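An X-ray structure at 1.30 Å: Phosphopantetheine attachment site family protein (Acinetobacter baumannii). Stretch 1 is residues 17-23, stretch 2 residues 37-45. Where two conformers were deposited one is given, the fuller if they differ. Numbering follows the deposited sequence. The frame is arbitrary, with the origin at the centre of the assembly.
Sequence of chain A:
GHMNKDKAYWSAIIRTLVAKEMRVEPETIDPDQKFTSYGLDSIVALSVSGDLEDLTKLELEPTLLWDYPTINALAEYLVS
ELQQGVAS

Stretch 1, residues 17-23: LVAKEMR
Stretch 2 37-45: SYGLDSIVA

A helix can be packed against a loop and the start of another helix largely by apolar packing, without a hydrogen bond between them, and the two stretches considered here illustrate the principle: 338 Å² of surface, both sides summed, is buried through van der Waals contact. Stretch 1 is the final part of a helix. Glu21 N donates to Leu17 O (3.1 Å) and Met22 N to Val18 O (2.9 Å), before Arg23 leaves the helical region at phi/psi 61/43. The i, i+3, i+4 spacing places Val18 (t), Glu21 (chi1 and chi2 both m) and Met22 (m, m, m) on one helix face, toward stretch 2, while the CA-to-CB bond of Ala19 points away.

Stretch 2 begins at Ser37, with chi1 p, which lies out of reach. Tyr38 follows at phi/psi -118/25, with chi1 p and chi2 90°, its CB directed toward the helix. The ring presents its edge to Val18, Tyr38 CE1 lying 3.7 Å from Val18 CG1, so a flat side chain extends the apolar contact from a partly exposed position. Its carbonyl also receives the methionine tip: Met22 CE is 3.5 Å from Tyr38 O.

Gly39 adopts phi/psi 95/3, where a CB would be jammed against the preceding carbonyl oxygen. An ideal Gly39 CB would also sit 3.6 Å from Met22 CE; with no side chain there, the methyl lies against bare backbone, Met22 CE being 3.6 Å from Gly39 C. Leu40 adopts phi/psi -65/134, with chi1 t and chi2 at 143°, between wells. Its CB points sideways, yet its end comes nearer, bringing Leu40 CD1 to 4.0 Å from Val18 CG1, while Leu40 CB lies 4.3 Å from Met22 SD. The CA atoms of Met22 and Leu40 are 7.2 Å apart.

Asp41, at -121/-175 with chi1 p, is the N-cap: its OD1 accepts from Val44 N at 3.0 Å and 165°, satisfying an amide in the first turn that has no helical carbonyl partner. Ser42 and Ile43, both m in chi1, begin the helix on exposed positions, and Ala45 N closes a turn onto Asp41 O at 2.8 Å.

Val44, chi1 t, is the buried residue that this turn delivers to the contact. Val44 CA is 6.4 Å from Glu21 CA, and the closest pairs are Val44 CG1 to Glu21 CB at 3.6 Å and Val44 CG2 to Met22 SD at 4.1 Å. The Glu21 side chain, with chi1 and chi2 m, folds over Val44 at a partly exposed position, with both its CB and its OE2 against the valine methyls. Ala45 points its CB away.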

# COMPACT_ATOMS: atom_id res chain seq x y z
N LEU A 17 6.08 2.96 -1.85
CA LEU A 17 5.93 3.43 -0.48
C LEU A 17 6.38 2.38 0.53
O LEU A 17 7.11 2.68 1.49
CB LEU A 17 4.49 3.83 -0.17
CG LEU A 17 3.92 5.03 -0.93
CD1 LEU A 17 2.44 5.17 -0.62
CD2 LEU A 17 4.66 6.30 -0.56
N VAL A 18 5.92 1.15 0.34
CA VAL A 18 6.25 0.07 1.26
C VAL A 18 7.75 -0.21 1.26
O VAL A 18 8.37 -0.32 2.32
CB VAL A 18 5.43 -1.20 0.92
CG1 VAL A 18 5.96 -2.41 1.66
CG2 VAL A 18 3.95 -0.97 1.22
N ALA A 19 8.35 -0.30 0.08
CA ALA A 19 9.78 -0.57 -0.04
C ALA A 19 10.61 0.53 0.63
O ALA A 19 11.60 0.24 1.31
CB ALA A 19 10.17 -0.73 -1.50
N LYS A 20 10.22 1.78 0.44
CA LYS A 20 10.94 2.89 1.05
C LYS A 20 10.87 2.81 2.58
O LYS A 20 11.87 3.05 3.27
CB LYS A 20 10.40 4.23 0.55
CG LYS A 20 10.83 4.59 -0.88
CD LYS A 20 12.14 5.36 -0.93
CE LYS A 20 12.53 5.73 -2.36
NZ LYS A 20 13.55 6.81 -2.39
N GLU A 21 9.71 2.46 3.12
CA GLU A 21 9.55 2.32 4.56
C GLU A 21 10.33 1.12 5.10
O GLU A 21 10.90 1.18 6.20
CB GLU A 21 8.08 2.18 4.93
CG GLU A 21 7.37 3.50 5.06
CD GLU A 21 7.86 4.27 6.27
OE1 GLU A 21 8.65 5.22 6.13
OE2 GLU A 21 7.45 3.90 7.39
N MET A 22 10.37 0.03 4.34
CA MET A 22 11.04 -1.19 4.80
C MET A 22 12.54 -1.16 4.52
O MET A 22 13.27 -2.05 4.95
CB MET A 22 10.39 -2.42 4.17
CG MET A 22 8.90 -2.60 4.52
SD MET A 22 8.51 -2.53 6.29
CE MET A 22 9.35 -4.00 6.87
N ARG A 23 12.98 -0.13 3.79
CA ARG A 23 14.40 0.07 3.43
C ARG A 23 14.95 -1.08 2.58
O ARG A 23 16.08 -1.53 2.79
CB ARG A 23 15.27 0.34 4.66
CG ARG A 23 14.76 1.48 5.53
CD ARG A 23 15.78 1.89 6.58
NE ARG A 23 15.17 2.61 7.70
CZ ARG A 23 15.06 3.93 7.78
NH1 ARG A 23 14.50 4.49 8.84
NH2 ARG A 23 15.50 4.70 6.79
N SER A 37 4.01 -10.62 6.66
CA SER A 37 4.94 -11.73 6.45
C SER A 37 6.32 -11.24 6.02
O SER A 37 7.28 -12.02 6.02
CB SER A 37 4.38 -12.73 5.45
OG SER A 37 4.22 -12.11 4.20
N TYR A 38 6.44 -9.97 5.66
CA TYR A 38 7.76 -9.38 5.45
C TYR A 38 8.06 -8.23 6.42
O TYR A 38 8.88 -7.35 6.13
CB TYR A 38 8.06 -9.01 3.99
CG TYR A 38 7.04 -8.15 3.26
CD1 TYR A 38 7.13 -6.77 3.27
CD2 TYR A 38 6.03 -8.73 2.51
CE1 TYR A 38 6.22 -5.98 2.58
CE2 TYR A 38 5.11 -7.95 1.81
CZ TYR A 38 5.22 -6.58 1.85
OH TYR A 38 4.34 -5.80 1.16
N GLY A 39 7.39 -8.25 7.56
CA GLY A 39 7.81 -7.43 8.69
C GLY A 39 7.14 -6.08 8.84
O GLY A 39 7.49 -5.33 9.75
N LEU A 40 6.18 -5.76 7.98
CA LEU A 40 5.53 -4.47 8.05
C LEU A 40 4.75 -4.34 9.36
O LEU A 40 4.03 -5.26 9.74
CB LEU A 40 4.63 -4.28 6.84
CG LEU A 40 4.04 -2.89 6.64
CD1 LEU A 40 3.98 -2.52 5.16
CD2 LEU A 40 2.66 -2.78 7.27
N ASP A 41 4.91 -3.20 10.03
CA ASP A 41 4.30 -2.98 11.35
C ASP A 41 3.35 -1.78 11.34
O ASP A 41 3.08 -1.18 10.29
CB ASP A 41 5.36 -2.87 12.45
CG ASP A 41 6.25 -1.63 12.32
OD1 ASP A 41 5.98 -0.76 11.47
OD2 ASP A 41 7.23 -1.53 13.09
N SER A 42 2.83 -1.43 12.52
CA SER A 42 1.80 -0.40 12.62
C SER A 42 2.32 0.99 12.28
O SER A 42 1.61 1.79 11.68
CB SER A 42 1.18 -0.40 14.02
OG SER A 42 0.53 -1.65 14.27
N ILE A 43 3.56 1.29 12.68
CA ILE A 43 4.18 2.56 12.34
C ILE A 43 4.27 2.70 10.82
O ILE A 43 3.92 3.75 10.26
CB ILE A 43 5.58 2.69 12.99
CG1 ILE A 43 5.43 2.90 14.49
CG2 ILE A 43 6.37 3.83 12.37
CD1 ILE A 43 6.75 2.97 15.24
N VAL A 44 4.68 1.63 10.15
CA VAL A 44 4.75 1.64 8.70
C VAL A 44 3.35 1.74 8.09
O VAL A 44 3.14 2.48 7.11
CB VAL A 44 5.52 0.42 8.15
CG1 VAL A 44 5.44 0.38 6.63
CG2 VAL A 44 6.97 0.49 8.59
N ALA A 45 2.38 1.02 8.63
CA ALA A 45 1.02 1.10 8.10
C ALA A 45 0.49 2.54 8.19
O ALA A 45 -0.17 3.02 7.26
CB ALA A 45 0.09 0.13 8.81